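Local coordinates for protein FMN reductase [NAD(P)H] (Bacillus subtilis, PDB 1ZCH) that uses NADH or NADPH in FMN reductase chemistry as a flavin-containing homodimer and also reduces nitroaromatic compounds, quinones, chromates and azo dyes, at residues 154-159 / 237-242; 81-86 / 243-248. All blocks are in the same frame, centred on the assembly; numbering follows the deposited sequence.

Contact 1: 154-159 / 237-242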
ATOM      1  N   TYR A 154      -2.641  19.089   2.298  1.00 10.84           N
ATOM      2  CA  TYR A 154      -2.413  17.846   3.048  1.00 11.65           C
ATOM      3  C   TYR A 154      -3.028  16.603   2.412  1.00 12.36           C
ATOM      4  O   TYR A 154      -3.106  15.546   3.036  1.00 11.66           O
ATOM      5  CB  TYR A 154      -2.890  17.990   4.495  1.00 11.80           C
ATOM      6  CG  TYR A 154      -2.182  19.109   5.222  1.00 13.69           C
ATOM      7  CD1 TYR A 154      -0.791  19.121   5.336  1.00 14.06           C
ATOM      8  CD2 TYR A 154      -2.897  20.176   5.764  1.00 14.29           C
ATOM      9  CE1 TYR A 154      -0.130  20.170   5.969  1.00 15.49           C
ATOM     10  CE2 TYR A 154      -2.245  21.229   6.400  1.00 15.91           C
ATOM     11  CZ  TYR A 154      -0.866  21.221   6.500  1.00 15.85           C
ATOM     12  OH  TYR A 154      -0.228  22.256   7.144  1.00 18.92           O
ATOM     13  N   VAL A 155      -3.458  16.741   1.163  1.00 10.58           N
ATOM     14  CA  VAL A 155      -4.028  15.629   0.414  1.00 10.72           C
ATOM     15  C   VAL A 155      -3.307  15.574  -0.932  1.00 11.70           C
ATOM     16  O   VAL A 155      -3.136  16.601  -1.591  1.00 11.93           O
ATOM     17  CB  VAL A 155      -5.542  15.829   0.149  1.00 11.52           C
ATOM     18  CG1 VAL A 155      -6.088  14.673  -0.704  1.00 10.68           C
ATOM     19  CG2 VAL A 155      -6.296  15.919   1.469  1.00 10.64           C
ATOM     20  N   PHE A 156      -2.853  14.389  -1.326  1.00 11.52           N
ATOM     21  CA  PHE A 156      -2.197  14.253  -2.622  1.00 12.95           C
ATOM     22  C   PHE A 156      -2.531  12.922  -3.282  1.00 12.32           C
ATOM     23  O   PHE A 156      -2.642  11.886  -2.618  1.00 10.77           O
ATOM     24  CB  PHE A 156      -0.675  14.475  -2.509  1.00 14.99           C
ATOM     25  CG  PHE A 156       0.061  13.433  -1.715  1.00 17.85           C
ATOM     26  CD1 PHE A 156       0.463  12.241  -2.306  1.00 19.54           C
ATOM     27  CD2 PHE A 156       0.411  13.673  -0.388  1.00 18.59           C
ATOM     28  CE1 PHE A 156       1.211  11.301  -1.588  1.00 19.57           C
ATOM     29  CE2 PHE A 156       1.156  12.744   0.340  1.00 18.68           C
ATOM     30  CZ  PHE A 156       1.559  11.555  -0.262  1.00 20.69           C
ATOM     31  N   PRO A 157      -2.727  12.941  -4.608  1.00 13.14           N
ATOM     32  CA  PRO A 157      -3.064  11.730  -5.359  1.00 12.97           C
ATOM     33  C   PRO A 157      -1.919  10.736  -5.437  1.00 13.42           C
ATOM     34  O   PRO A 157      -0.767  11.111  -5.654  1.00 11.94           O
ATOM     35  CB  PRO A 157      -3.447  12.280  -6.726  1.00 14.59           C
ATOM     36  CG  PRO A 157      -2.484  13.423  -6.881  1.00 13.41           C
ATOM     37  CD  PRO A 157      -2.555  14.090  -5.517  1.00 14.33           C
ATOM     38  N   LEU A 158      -2.239   9.462  -5.247  1.00 11.96           N
ATOM     39  CA  LEU A 158      -1.228   8.417  -5.328  1.00 12.26           C
ATOM     40  C   LEU A 158      -1.521   7.466  -6.480  1.00 10.20           C
ATOM     41  O   LEU A 158      -0.649   7.191  -7.302  1.00 10.08           O
ATOM     42  CB  LEU A 158      -1.150   7.652  -4.005  1.00 13.82           C
ATOM     43  CG  LEU A 158      -0.383   8.444  -2.943  1.00 17.77           C
ATOM     44  CD1 LEU A 158      -0.583   7.840  -1.572  1.00 17.51           C
ATOM     45  CD2 LEU A 158       1.095   8.464  -3.325  1.00 19.21           C
ATOM     46  N   SER A 159      -2.752   6.979  -6.558  1.00 10.20           N
ATOM     47  CA  SER A 159      -3.105   6.063  -7.634  1.00  9.81           C
ATOM     48  C   SER A 159      -4.600   5.965  -7.866  1.00 10.48           C
ATOM     49  O   SER A 159      -5.396   6.036  -6.932  1.00 10.13           O
ATOM     50  CB  SER A 159      -2.560   4.662  -7.337  1.00 11.55           C
ATOM     51  OG  SER A 159      -2.874   3.746  -8.380  1.00 12.59           O
ATOM     52  N   ARG A 237       8.531  16.045  -5.499  1.00 13.22           N
ATOM     53  CA  ARG A 237       8.817  16.822  -4.300  1.00 15.60           C
ATOM     54  C   ARG A 237       8.034  18.132  -4.339  1.00 16.12           C
ATOM     55  O   ARG A 237       7.479  18.568  -3.328  1.00 15.91           O
ATOM     56  CB  ARG A 237      10.312  17.128  -4.185  1.00 14.92           C
ATOM     57  CG  ARG A 237      10.632  18.004  -2.985  1.00 17.82           C
ATOM     58  CD  ARG A 237      12.104  18.339  -2.891  1.00 20.80           C
ATOM     59  NE  ARG A 237      12.387  19.132  -1.697  1.00 23.54           N
ATOM     60  CZ  ARG A 237      13.605  19.486  -1.305  1.00 25.92           C
ATOM     61  NH1 ARG A 237      14.664  19.119  -2.014  1.00 25.76           N
ATOM     62  NH2 ARG A 237      13.767  20.198  -0.197  1.00 26.95           N
ATOM     63  N   GLU A 238       7.999  18.757  -5.510  1.00 16.56           N
ATOM     64  CA  GLU A 238       7.277  20.012  -5.684  1.00 20.08           C
ATOM     65  C   GLU A 238       5.793  19.840  -5.355  1.00 18.84           C
ATOM     66  O   GLU A 238       5.215  20.665  -4.647  1.00 18.98           O
ATOM     67  CB  GLU A 238       7.439  20.517  -7.119  1.00 24.13           C
ATOM     68  CG  GLU A 238       6.650  21.779  -7.423  1.00 31.02           C
ATOM     69  CD  GLU A 238       7.012  22.377  -8.769  1.00 36.83           C
ATOM     70  OE1 GLU A 238       6.957  21.646  -9.782  1.00 39.48           O
ATOM     71  OE2 GLU A 238       7.349  23.580  -8.813  1.00 40.22           O
ATOM     72  N   MET A 239       5.183  18.775  -5.873  1.00 18.38           N
ATOM     73  CA  MET A 239       3.767  18.489  -5.616  1.00 18.10           C
ATOM     74  C   MET A 239       3.532  18.368  -4.119  1.00 16.21           C
ATOM     75  O   MET A 239       2.628  18.994  -3.561  1.00 16.43           O
ATOM     76  CB  MET A 239       3.339  17.167  -6.274  1.00 20.19           C
ATOM     77  CG  MET A 239       2.006  16.617  -5.724  1.00 21.41           C
ATOM     78  SD  MET A 239       1.607  14.898  -6.179  1.00 25.52           S
ATOM     79  CE  MET A 239       2.516  13.998  -4.931  1.00 21.78           C
ATOM     80  N   LEU A 240       4.352  17.541  -3.479  1.00 15.63           N
ATOM     81  CA  LEU A 240       4.245  17.308  -2.046  1.00 15.88           C
ATOM     82  C   LEU A 240       4.346  18.596  -1.237  1.00 17.46           C
ATOM     83  O   LEU A 240       3.535  18.836  -0.341  1.00 16.85           O
ATOM     84  CB  LEU A 240       5.323  16.315  -1.602  1.00 14.79           C
ATOM     85  CG  LEU A 240       5.141  14.898  -2.163  1.00 14.74           C
ATOM     86  CD1 LEU A 240       6.368  14.040  -1.860  1.00 13.94           C
ATOM     87  CD2 LEU A 240       3.883  14.278  -1.556  1.00 13.70           C
ATOM     88  N   GLU A 241       5.332  19.431  -1.553  1.00 17.25           N
ATOM     89  CA  GLU A 241       5.509  20.684  -0.830  1.00 18.38           C
ATOM     90  C   GLU A 241       4.318  21.612  -1.033  1.00 18.43           C
ATOM     91  O   GLU A 241       3.866  22.273  -0.095  1.00 17.62           O
ATOM     92  CB  GLU A 241       6.793  21.384  -1.282  1.00 20.86           C
ATOM     93  CG  GLU A 241       8.041  20.547  -1.095  1.00 26.88           C
ATOM     94  CD  GLU A 241       9.317  21.323  -1.372  1.00 30.32           C
ATOM     95  OE1 GLU A 241       9.428  21.933  -2.459  1.00 31.00           O
ATOM     96  OE2 GLU A 241      10.211  21.315  -0.500  1.00 31.95           O
ATOM     97  N   LYS A 242       3.811  21.655  -2.260  1.00 17.91           N
ATOM     98  CA  LYS A 242       2.673  22.501  -2.587  1.00 18.30           C
ATOM     99  C   LYS A 242       1.442  22.052  -1.808  1.00 18.42           C
ATOM    100  O   LYS A 242       0.542  22.849  -1.538  1.00 17.21           O
ATOM    101  CB  LYS A 242       2.402  22.428  -4.090  0.50 19.68           C
ATOM    102  CG  LYS A 242       1.391  23.432  -4.608  0.50 22.24           C
ATOM    103  CD  LYS A 242       1.318  23.380  -6.128  0.50 23.45           C
ATOM    104  CE  LYS A 242       2.670  23.694  -6.766  0.50 25.12           C
ATOM    105  NZ  LYS A 242       2.653  23.521  -8.247  0.50 26.49           N
TER
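Phe-156 carries its ring between its own backbone N and carbonyl carbon (chi1 66°), a rotamer that stands the ring up from strand 155-164 against the last turn of helix 236-242. There, with its CG anti to the carbonyl carbon, Leu-240 brings its CD2 methyl over the ring. The result is a clear CH-pi contact: Leu-240 CD2 sits 3.6 Å from the centroid of the Phe-156 ring and only 9° off its normal, almost equally far from all six ring carbons. Met-239 comes in across the Phe-156 side chain at about a right angle. Its chain runs out extended and then bends at chi3 (84°), which turns the terminal methyl toward the base of the ring, with Met-239 CE 3.8 Å from Phe-156 CD1 and 4.0 Å from Phe-156 CB. The neighbouring sulfur looks to the proline, Met-239 SD lying 4.3 Å from Pro-157 CD, a looser contact. Strand and helix segments run in roughly opposite directions, their axes 8.8 Å apart. Pro-157 also packs on Leu-145 and Ile-146 of helix 142-148, while Leu-240 reaches Leu-104 of the second subunit. The helix thus covers the start of strand 155-164, whose Ser-159 touches the flavin. Sharing only apolar side-chain contacts, the two segments are probably held by shape and burial from water, the polar links being left to the next residue, Gln-243.

Contact 2: 81-86 / 243-248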
ATOM      1  N   ALA A  81      -3.424  10.131  -0.387  1.00  9.48           N
ATOM      2  CA  ALA A  81      -2.886  10.124   0.966  1.00  9.32           C
ATOM      3  C   ALA A  81      -3.650  11.308   1.556  1.00 10.48           C
ATOM      4  O   ALA A  81      -3.833  12.322   0.874  1.00 10.33           O
ATOM      5  CB  ALA A  81      -1.391  10.411   0.945  1.00 10.35           C
ATOM      6  N   ASP A  82      -4.097  11.200   2.803  1.00  8.27           N
ATOM      7  CA  ASP A  82      -4.875  12.280   3.402  1.00  9.48           C
ATOM      8  C   ASP A  82      -4.481  12.606   4.839  1.00  9.65           C
ATOM      9  O   ASP A  82      -4.649  11.783   5.741  1.00  8.72           O
ATOM     10  CB  ASP A  82      -6.368  11.914   3.362  1.00 10.34           C
ATOM     11  CG  ASP A  82      -7.280  13.069   3.773  1.00 10.39           C
ATOM     12  OD1 ASP A  82      -6.973  13.772   4.759  1.00 10.29           O
ATOM     13  OD2 ASP A  82      -8.325  13.260   3.117  1.00 11.22           O
ATOM     14  N   PHE A  83      -3.941  13.805   5.041  1.00  9.04           N
ATOM     15  CA  PHE A  83      -3.579  14.266   6.378  1.00  9.10           C
ATOM     16  C   PHE A  83      -4.400  15.523   6.671  1.00 10.16           C
ATOM     17  O   PHE A  83      -4.098  16.284   7.595  1.00  9.87           O
ATOM     18  CB  PHE A  83      -2.073  14.552   6.471  1.00 10.20           C
ATOM     19  CG  PHE A  83      -1.251  13.338   6.817  1.00  9.33           C
ATOM     20  CD1 PHE A  83      -0.966  13.028   8.142  1.00  8.77           C
ATOM     21  CD2 PHE A  83      -0.802  12.477   5.816  1.00 10.41           C
ATOM     22  CE1 PHE A  83      -0.244  11.873   8.473  1.00  8.78           C
ATOM     23  CE2 PHE A  83      -0.083  11.320   6.133  1.00 11.04           C
ATOM     24  CZ  PHE A  83       0.195  11.019   7.463  1.00  8.69           C
ATOM     25  N   ASN A  84      -5.444  15.736   5.870  1.00  9.59           N
ATOM     26  CA  ASN A  84      -6.333  16.885   6.069  1.00 10.12           C
ATOM     27  C   ASN A  84      -7.254  16.582   7.252  1.00 11.01           C
ATOM     28  O   ASN A  84      -7.515  17.447   8.089  1.00  8.61           O
ATOM     29  CB  ASN A  84      -7.169  17.163   4.813  1.00  9.69           C
ATOM     30  CG  ASN A  84      -8.174  18.289   5.021  1.00  9.93           C
ATOM     31  OD1 ASN A  84      -7.820  19.370   5.498  1.00  9.52           O
ATOM     32  ND2 ASN A  84      -9.428  18.041   4.663  1.00 11.05           N
ATOM     33  N   ARG A  85      -7.758  15.353   7.329  1.00  9.47           N
ATOM     34  CA  ARG A  85      -8.600  15.006   8.466  1.00  9.13           C
ATOM     35  C   ARG A  85      -7.746  15.113   9.735  1.00  9.06           C
ATOM     36  O   ARG A  85      -8.243  15.479  10.798  1.00  9.40           O
ATOM     37  CB  ARG A  85      -9.176  13.591   8.315  1.00  8.87           C
ATOM     38  CG  ARG A  85     -10.343  13.502   7.325  1.00  8.67           C
ATOM     39  CD  ARG A  85     -10.990  12.112   7.358  1.00  8.54           C
ATOM     40  NE  ARG A  85     -10.056  11.098   6.885  1.00  8.18           N
ATOM     41  CZ  ARG A  85      -9.972  10.690   5.624  1.00 11.20           C
ATOM     42  NH1 ARG A  85     -10.784  11.199   4.705  1.00  9.68           N
ATOM     43  NH2 ARG A  85      -9.051   9.802   5.276  1.00 10.88           N
ATOM     44  N   ALA A  86      -6.459  14.801   9.616  1.00  8.49           N
ATOM     45  CA  ALA A  86      -5.549  14.906  10.756  1.00  9.32           C
ATOM     46  C   ALA A  86      -5.375  16.390  11.085  1.00 10.60           C
ATOM     47  O   ALA A  86      -5.299  16.776  12.252  1.00 10.36           O
ATOM     48  CB  ALA A  86      -4.189  14.286  10.419  1.00  8.28           C
ATOM     49  N   GLN A 243       1.410  20.773  -1.445  1.00 16.13           N
ATOM     50  CA  GLN A 243       0.292  20.227  -0.689  1.00 16.67           C
ATOM     51  C   GLN A 243       0.529  20.221   0.819  1.00 16.99           C
ATOM     52  O   GLN A 243      -0.179  19.542   1.563  1.00 16.32           O
ATOM     53  CB  GLN A 243      -0.033  18.812  -1.171  1.00 14.90           C
ATOM     54  CG  GLN A 243      -0.650  18.769  -2.562  1.00 14.61           C
ATOM     55  CD  GLN A 243      -1.834  19.716  -2.708  1.00 16.97           C
ATOM     56  OE1 GLN A 243      -1.696  20.827  -3.223  1.00 16.57           O
ATOM     57  NE2 GLN A 243      -3.002  19.282  -2.242  1.00 13.37           N
ATOM     58  N   GLY A 244       1.531  20.969   1.268  1.00 18.54           N
ATOM     59  CA  GLY A 244       1.800  21.058   2.694  1.00 19.52           C
ATOM     60  C   GLY A 244       2.754  20.054   3.305  1.00 22.08           C
ATOM     61  O   GLY A 244       2.948  20.053   4.519  1.00 23.67           O
ATOM     62  N   PHE A 245       3.346  19.194   2.487  1.00 21.55           N
ATOM     63  CA  PHE A 245       4.288  18.204   2.990  1.00 23.83           C
ATOM     64  C   PHE A 245       5.703  18.735   2.806  1.00 26.57           C
ATOM     65  O   PHE A 245       6.089  19.128   1.704  1.00 30.75           O
ATOM     66  CB  PHE A 245       4.119  16.885   2.238  1.00 22.88           C
ATOM     67  CG  PHE A 245       2.818  16.191   2.526  1.00 21.36           C
ATOM     68  CD1 PHE A 245       2.709  15.307   3.597  1.00 19.36           C
ATOM     69  CD2 PHE A 245       1.693  16.444   1.747  1.00 20.05           C
ATOM     70  CE1 PHE A 245       1.498  14.684   3.888  1.00 19.14           C
ATOM     71  CE2 PHE A 245       0.473  15.824   2.030  1.00 19.29           C
ATOM     72  CZ  PHE A 245       0.377  14.944   3.103  1.00 19.66           C
ATOM     73  N   LYS A 246       6.474  18.756   3.886  1.00 25.01           N
ATOM     74  CA  LYS A 246       7.838  19.248   3.815  1.00 24.96           C
ATOM     75  C   LYS A 246       8.850  18.131   3.998  1.00 23.83           C
ATOM     76  O   LYS A 246       8.604  17.163   4.713  1.00 22.22           O
ATOM     77  CB  LYS A 246       8.082  20.318   4.880  1.00 27.75           C
ATOM     78  CG  LYS A 246       7.174  21.532   4.779  1.00 30.17           C
ATOM     79  CD  LYS A 246       7.652  22.631   5.716  1.00 33.69           C
ATOM     80  CE  LYS A 246       6.685  23.802   5.754  1.00 36.15           C
ATOM     81  NZ  LYS A 246       5.413  23.442   6.445  1.00 37.08           N
ATOM     82  N   VAL A 247       9.987  18.267   3.327  1.00 22.34           N
ATOM     83  CA  VAL A 247      11.057  17.290   3.441  1.00 22.73           C
ATOM     84  C   VAL A 247      11.962  17.804   4.553  1.00 23.81           C
ATOM     85  O   VAL A 247      12.435  18.940   4.493  1.00 23.85           O
ATOM     86  CB  VAL A 247      11.864  17.193   2.129  1.00 23.16           C
ATOM     87  CG1 VAL A 247      13.035  16.235   2.307  1.00 24.99           C
ATOM     88  CG2 VAL A 247      10.955  16.725   0.996  1.00 22.07           C
ATOM     89  N   GLU A 248      12.194  16.985   5.574  1.00 23.37           N
ATOM     90  CA  GLU A 248      13.040  17.416   6.678  1.00 25.77           C
ATOM     91  C   GLU A 248      14.448  17.720   6.178  1.00 28.70           C
ATOM     92  O   GLU A 248      14.905  17.148   5.190  1.00 28.53           O
ATOM     93  CB  GLU A 248      13.094  16.354   7.784  1.00 23.01           C
ATOM     94  CG  GLU A 248      13.704  15.028   7.372  1.00 21.39           C
ATOM     95  CD  GLU A 248      12.666  14.018   6.924  1.00 19.81           C
ATOM     96  OE1 GLU A 248      11.853  14.354   6.040  1.00 17.48           O
ATOM     97  OE2 GLU A 248      12.675  12.889   7.457  1.00 19.10           O
TER
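The ring of Phe-245 receives Phe-83 at its edge: Phe-83 CD2 lies close to the Phe-245 plane, 3.7 Å from Phe-245 CE1 and 3.9 Å from Phe-245 CZ. Relative to the Phe-83 ring the same approach is oblique. The planes stand at 82° with centroids 5.9 Å apart. Phe-245 has its CG anti to the carbonyl carbon (chi1 -68°), and its ring end comes nearer Phe-83 than its first bond would suggest. Within 81-86 the Arg-85 guanidinium has Asp-82 over one face, offset toward the rim; this salt bridge is one of charge alone, because no N-H points at Asp-82 OD2. The other oxygen, Asp-82 OD1, takes two backbone bonds, from Asn-84 N at 2.7 Å and, nearly along its C-O axis, from Arg-85 N at 3.1 Å. They form an Asx turn and Asx motif where strand gives way to helix, with Phe-83 at the N-cap position. Gly-244, with its positive phi, is the C-prime residue of a Schellman motif ending helix 236-242. The start of helix 84-94 and the loop leaving helix 236-242 thus meet through two phenylalanines. Both rings also rest on Ser-106 of helix 104-127, and Phe-245 leans back on Leu-240, so the C-terminal tail packs against the antiparallel sheet of the nitroreductase-family domain, at the end of strand 75-82.

Both contacts are buried, apolar where their segments meet, and set against neighbouring strands of one sheet, yet they use different parts of the C-terminal region. Contact 1 lays helix 236-242 over strand 155-164 through a leucine and a methionine methyl against one ring, with the sulfur at a proline; contact 2 takes the chain just after that helix and pairs ring with ring at the end of strand 75-82. Contact 1 joins regular strand to regular helix, whereas an Asx turn and a Schellman motif shape the chain turns of contact 2. Phe-156 and Phe-245 meet edge-to-face, joining the two clusters, and Gln-243 NE2 bonds to Val-155 O. Both touch the second subunit.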